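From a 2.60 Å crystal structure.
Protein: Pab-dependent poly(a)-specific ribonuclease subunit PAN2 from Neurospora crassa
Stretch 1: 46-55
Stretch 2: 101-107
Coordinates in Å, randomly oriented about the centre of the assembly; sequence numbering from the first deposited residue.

Stretch 1 46-55: TNSYANSLLQ
Stretch 2 101-107: HATNMLR

What forms the apolar centre of the contact? Leu-106, from the helix at 103-107, points its CA-to-CB bond toward the other stretch and gives up 98 Å² there, the largest share of any residue in the 285 Å² buried between the two. Its rotamer, m at chi1 and t at chi2, extends the side chain so that Leu-106 CD2 lies 3.7 Å from CB of Ala-50, a van der Waals contact between methyl groups, with the small Ala-50 side chain itself directed toward the partner.

How does the apolar surface continue beyond Leu-106? Four residues past Ala-50, Leu-54 also points toward stretch 2 and has the same m, t rotamer. Its two methyls meet different partners: Leu-54 CD1 lies 3.9 Å from CB of Ala-102, and Leu-54 CD2 lies 4.0 Å from CE of Met-105. Met-105 is a selenomethionine whose CB leaves sideways; with chi1 at 109°, chi2 at 102° and chi3 p, the chain bends past SE and its end comes nearer to Leu-54.

What backbone holds these side chains in place? In stretch 1, Asn-47 has phi/psi of 61/36, a left-handed conformation, after the extended Thr-46 at -62/138. Ser-48 to Ala-50 then turn toward helical values; the chain is helical by Asn-51 to Gln-55, and the helix continues later in the chain. Ala-50 O accepts from Leu-54 N at 2.8 Å, tying the two apolar residues together. In stretch 2, Ala-102 (-111/51) is the N-cap residue, its O accepting from Leu-106 N at 3.1 Å; Thr-103 O accepts from Arg-107 N at 3.0 Å. The register is marked by Asn-47 and Leu-106, whose CA atoms are 6.4 Å apart. The order of contacts is reversed: Asn-47 and Ala-50 meet Leu-106, while the later Leu-54 meets the earlier Ala-102.

What lies at the polar edge? Leu-106 also packs on backbone: its CD1 is 3.3 Å from O of Thr-46 and 3.9 Å from CA of Ser-48, and both CD1 and CD2 lie 3.3 Å from O of Asn-47. A methyl cannot donate a hydrogen bond of the usual kind, so these are packing contacts, and no hydrogen bond joins the stretches. Asn-47 (chi1 m) points its CB toward Leu-106, 4.3 Å from CD2, while its OD1 is hydrogen-bonded elsewhere in the structure. His-101 and Thr-103 both direct CA-to-CB away from stretch 1, and His-101 ND1 and Thr-103 OG1 share a 2.7 Å hydrogen bond.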

ATOM      1  N   THR A  46      -2.728  -6.162 -12.878  1.00 57.21           N
ATOM      2  CA  THR A  46      -3.873  -5.364 -13.292  1.00 59.18           C
ATOM      3  C   THR A  46      -4.004  -4.158 -12.367  1.00 55.91           C
ATOM      4  O   THR A  46      -3.831  -4.286 -11.154  1.00 49.09           O
ATOM      5  CB  THR A  46      -5.173  -6.191 -13.273  1.00 67.84           C
ATOM      6  OG1 THR A  46      -5.004  -7.362 -14.082  1.00 80.03           O
ATOM      7  CG2 THR A  46      -6.339  -5.376 -13.810  1.00 65.45           C
ATOM      8  N   ASN A  47      -4.289  -2.995 -12.949  1.00 58.45           N
ATOM      9  CA  ASN A  47      -4.404  -1.740 -12.208  1.00 52.16           C
ATOM     10  C   ASN A  47      -3.109  -1.363 -11.490  1.00 52.92           C
ATOM     11  O   ASN A  47      -3.140  -0.809 -10.391  1.00 52.99           O
ATOM     12  CB  ASN A  47      -5.555  -1.812 -11.198  1.00 49.03           C
ATOM     13  CG  ASN A  47      -6.880  -2.163 -11.846  1.00 54.84           C
ATOM     14  OD1 ASN A  47      -7.212  -1.660 -12.919  1.00 50.42           O
ATOM     15  ND2 ASN A  47      -7.644  -3.034 -11.196  1.00 47.12           N
ATOM     16  N   SER A  48      -1.974  -1.655 -12.120  1.00 49.88           N
ATOM     17  CA  SER A  48      -0.673  -1.341 -11.537  1.00 51.53           C
ATOM     18  C   SER A  48      -0.334   0.139 -11.690  1.00 46.83           C
ATOM     19  O   SER A  48       0.744   0.582 -11.293  1.00 41.80           O
ATOM     20  CB  SER A  48       0.425  -2.196 -12.174  1.00 53.26           C
ATOM     21  OG  SER A  48       0.488  -1.988 -13.574  1.00 66.98           O
ATOM     22  N   TYR A  49      -1.260   0.901 -12.266  1.00 42.87           N
ATOM     23  CA  TYR A  49      -1.112   2.347 -12.368  1.00 43.13           C
ATOM     24  C   TYR A  49      -1.099   2.967 -10.976  1.00 40.76           C
ATOM     25  O   TYR A  49      -0.623   4.084 -10.781  1.00 41.96           O
ATOM     26  CB  TYR A  49      -2.242   2.953 -13.208  1.00 38.10           C
ATOM     27  CG  TYR A  49      -3.599   2.927 -12.529  1.00 42.38           C
ATOM     28  CD1 TYR A  49      -4.454   1.844 -12.681  1.00 39.39           C
ATOM     29  CD2 TYR A  49      -4.025   3.992 -11.742  1.00 43.20           C
ATOM     30  CE1 TYR A  49      -5.693   1.818 -12.064  1.00 40.11           C
ATOM     31  CE2 TYR A  49      -5.258   3.972 -11.118  1.00 41.52           C
ATOM     32  CZ  TYR A  49      -6.088   2.886 -11.284  1.00 42.41           C
ATOM     33  OH  TYR A  49      -7.317   2.870 -10.666  1.00 47.14           O
ATOM     34  N   ALA A  50      -1.636   2.222 -10.015  1.00 42.85           N
ATOM     35  CA  ALA A  50      -1.773   2.680  -8.638  1.00 38.36           C
ATOM     36  C   ALA A  50      -0.434   2.822  -7.921  1.00 37.56           C
ATOM     37  O   ALA A  50      -0.355   3.472  -6.880  1.00 39.42           O
ATOM     38  CB  ALA A  50      -2.671   1.727  -7.868  1.00 34.49           C
ATOM     39  N   ASN A  51       0.606   2.209  -8.482  1.00 39.36           N
ATOM     40  CA  ASN A  51       1.924   2.170  -7.853  1.00 42.04           C
ATOM     41  C   ASN A  51       2.450   3.540  -7.441  1.00 41.33           C
ATOM     42  O   ASN A  51       2.899   3.722  -6.310  1.00 39.92           O
ATOM     43  CB  ASN A  51       2.936   1.502  -8.787  1.00 43.46           C
ATOM     44  CG  ASN A  51       2.720   0.006  -8.907  1.00 44.35           C
ATOM     45  OD1 ASN A  51       2.097  -0.614  -8.044  1.00 37.76           O
ATOM     46  ND2 ASN A  51       3.244  -0.584  -9.974  1.00 39.67           N
ATOM     47  N   SER A  52       2.389   4.499  -8.359  1.00 39.76           N
ATOM     48  CA  SER A  52       2.875   5.848  -8.093  1.00 38.75           C
ATOM     49  C   SER A  52       2.110   6.498  -6.947  1.00 43.61           C
ATOM     50  O   SER A  52       2.695   7.175  -6.102  1.00 38.15           O
ATOM     51  CB  SER A  52       2.768   6.715  -9.347  1.00 34.39           C
ATOM     52  OG  SER A  52       3.444   6.117 -10.436  1.00 43.32           O
ATOM     53  N   LEU A  53       0.798   6.284  -6.924  1.00 32.94           N
ATOM     54  CA  LEU A  53      -0.052   6.840  -5.878  1.00 32.12           C
ATOM     55  C   LEU A  53       0.240   6.190  -4.531  1.00 42.43           C
ATOM     56  O   LEU A  53       0.296   6.868  -3.505  1.00 47.19           O
ATOM     57  CB  LEU A  53      -1.528   6.667  -6.237  1.00 40.96           C
ATOM     58  CG  LEU A  53      -2.529   7.124  -5.174  1.00 38.87           C
ATOM     59  CD1 LEU A  53      -2.347   8.600  -4.861  1.00 34.96           C
ATOM     60  CD2 LEU A  53      -3.953   6.842  -5.617  1.00 45.23           C
ATOM     61  N   LEU A  54       0.427   4.875  -4.543  1.00 42.00           N
ATOM     62  CA  LEU A  54       0.722   4.127  -3.326  1.00 40.74           C
ATOM     63  C   LEU A  54       2.037   4.582  -2.701  1.00 36.74           C
ATOM     64  O   LEU A  54       2.158   4.661  -1.479  1.00 34.92           O
ATOM     65  CB  LEU A  54       0.769   2.625  -3.619  1.00 35.93           C
ATOM     66  CG  LEU A  54      -0.551   1.967  -4.029  1.00 36.61           C
ATOM     67  CD1 LEU A  54      -0.336   0.506  -4.388  1.00 35.82           C
ATOM     68  CD2 LEU A  54      -1.585   2.103  -2.922  1.00 34.31           C
ATOM     69  N   GLN A  55       3.019   4.883  -3.547  1.00 34.82           N
ATOM     70  CA  GLN A  55       4.316   5.359  -3.081  1.00 36.95           C
ATOM     71  C   GLN A  55       4.187   6.717  -2.404  1.00 42.90           C
ATOM     72  O   GLN A  55       4.684   6.921  -1.297  1.00 38.18           O
ATOM     73  CB  GLN A  55       5.310   5.452  -4.243  1.00 36.58           C
ATOM     74  CG  GLN A  55       5.696   4.116  -4.860  1.00 34.56           C
ATOM     75  CD  GLN A  55       6.706   3.346  -4.028  1.00 41.49           C
ATOM     76  OE1 GLN A  55       7.038   3.739  -2.909  1.00 40.38           O
ATOM     77  NE2 GLN A  55       7.204   2.244  -4.576  1.00 44.90           N
ATOM     78  N   HIS A 101       5.230  -5.693  -4.357  1.00 42.87           N
ATOM     79  CA  HIS A 101       4.083  -5.678  -5.256  1.00 34.45           C
ATOM     80  C   HIS A 101       2.781  -5.649  -4.462  1.00 45.29           C
ATOM     81  O   HIS A 101       2.699  -6.202  -3.366  1.00 43.18           O
ATOM     82  CB  HIS A 101       4.113  -6.882  -6.205  1.00 31.88           C
ATOM     83  CG  HIS A 101       3.887  -8.199  -5.529  1.00 42.54           C
ATOM     84  ND1 HIS A 101       2.663  -8.832  -5.524  1.00 43.40           N
ATOM     85  CD2 HIS A 101       4.733  -9.008  -4.847  1.00 42.46           C
ATOM     86  CE1 HIS A 101       2.762  -9.972  -4.864  1.00 42.70           C
ATOM     87  NE2 HIS A 101       4.006 -10.103  -4.442  1.00 44.21           N
ATOM     88  N   ALA A 102       1.771  -4.990  -5.019  1.00 44.70           N
ATOM     89  CA  ALA A 102       0.500  -4.808  -4.328  1.00 46.52           C
ATOM     90  C   ALA A 102      -0.617  -5.614  -4.981  1.00 48.68           C
ATOM     91  O   ALA A 102      -1.687  -5.080  -5.271  1.00 56.90           O
ATOM     92  CB  ALA A 102       0.132  -3.332  -4.286  1.00 43.17           C
ATOM     93  N   THR A 103      -0.363  -6.900  -5.201  1.00 48.25           N
ATOM     94  CA  THR A 103      -1.325  -7.777  -5.862  1.00 46.34           C
ATOM     95  C   THR A 103      -2.632  -7.905  -5.082  1.00 45.22           C
ATOM     96  O   THR A 103      -3.713  -7.708  -5.636  1.00 47.46           O
ATOM     97  CB  THR A 103      -0.738  -9.185  -6.080  1.00 40.98           C
ATOM     98  OG1 THR A 103       0.385  -9.105  -6.966  1.00 51.94           O
ATOM     99  CG2 THR A 103      -1.780 -10.111  -6.680  1.00 35.95           C
ATOM    100  N   ASN A 104      -2.523  -8.233  -3.797  1.00 42.91           N
ATOM    101  CA  ASN A 104      -3.697  -8.419  -2.947  1.00 49.79           C
ATOM    102  C   ASN A 104      -4.578  -7.176  -2.866  1.00 52.82           C
ATOM    103  O   ASN A 104      -5.803  -7.276  -2.798  1.00 47.55           O
ATOM    104  CB  ASN A 104      -3.274  -8.828  -1.533  1.00 37.18           C
ATOM    105  CG  ASN A 104      -2.640 -10.204  -1.485  1.00 41.07           C
ATOM    106  OD1 ASN A 104      -2.632 -10.935  -2.475  1.00 44.55           O
ATOM    107  ND2 ASN A 104      -2.116 -10.571  -0.320  1.00 36.32           N
HETATM  108  N   MSE A 105      -3.948  -6.008  -2.876  1.00 48.63           N
HETATM  109  CA  MSE A 105      -4.661  -4.750  -2.697  1.00 47.27           C
HETATM  110  C   MSE A 105      -5.372  -4.312  -3.977  1.00 48.88           C
HETATM  111  O   MSE A 105      -6.445  -3.710  -3.921  1.00 42.44           O
HETATM  112  CB  MSE A 105      -3.694  -3.663  -2.217  1.00 53.26           C
HETATM  113  CG  MSE A 105      -3.369  -2.584  -3.238  1.00 78.84           C
HETATM  114 SE   MSE A 105      -4.355  -0.948  -2.889  1.00 82.19          SE
HETATM  115  CE  MSE A 105      -3.813  -0.702  -1.040  1.00 30.77           C
ATOM    116  N   LEU A 106      -4.780  -4.622  -5.126  1.00 47.89           N
ATOM    117  CA  LEU A 106      -5.377  -4.271  -6.409  1.00 47.60           C
ATOM    118  C   LEU A 106      -6.473  -5.268  -6.752  1.00 54.12           C
ATOM    119  O   LEU A 106      -7.406  -4.961  -7.494  1.00 58.86           O
ATOM    120  CB  LEU A 106      -4.317  -4.234  -7.510  1.00 44.78           C
ATOM    121  CG  LEU A 106      -3.214  -3.188  -7.341  1.00 45.10           C
ATOM    122  CD1 LEU A 106      -2.192  -3.295  -8.462  1.00 48.11           C
ATOM    123  CD2 LEU A 106      -3.804  -1.788  -7.277  1.00 42.90           C
ATOM    124  N   ARG A 107      -6.345  -6.470  -6.200  1.00 51.66           N
ATOM    125  CA  ARG A 107      -7.348  -7.510  -6.369  1.00 49.76           C
ATOM    126  C   ARG A 107      -8.571  -7.191  -5.516  1.00 52.67           C
ATOM    127  O   ARG A 107      -9.707  -7.397  -5.939  1.00 53.12           O
ATOM    128  CB  ARG A 107      -6.765  -8.874  -5.998  1.00 56.58           C
ATOM    129  CG  ARG A 107      -7.679 -10.054  -6.264  1.00 65.85           C
ATOM    130  CD  ARG A 107      -6.939 -11.362  -6.031  1.00 81.90           C
ATOM    131  NE  ARG A 107      -5.860 -11.558  -6.996  1.00 72.14           N
ATOM    132  CZ  ARG A 107      -4.811 -12.351  -6.797  1.00 65.73           C
ATOM    133  NH1 ARG A 107      -4.689 -13.020  -5.659  1.00 62.73           N
ATOM    134  NH2 ARG A 107      -3.879 -12.469  -7.733  1.00 50.09           N
TER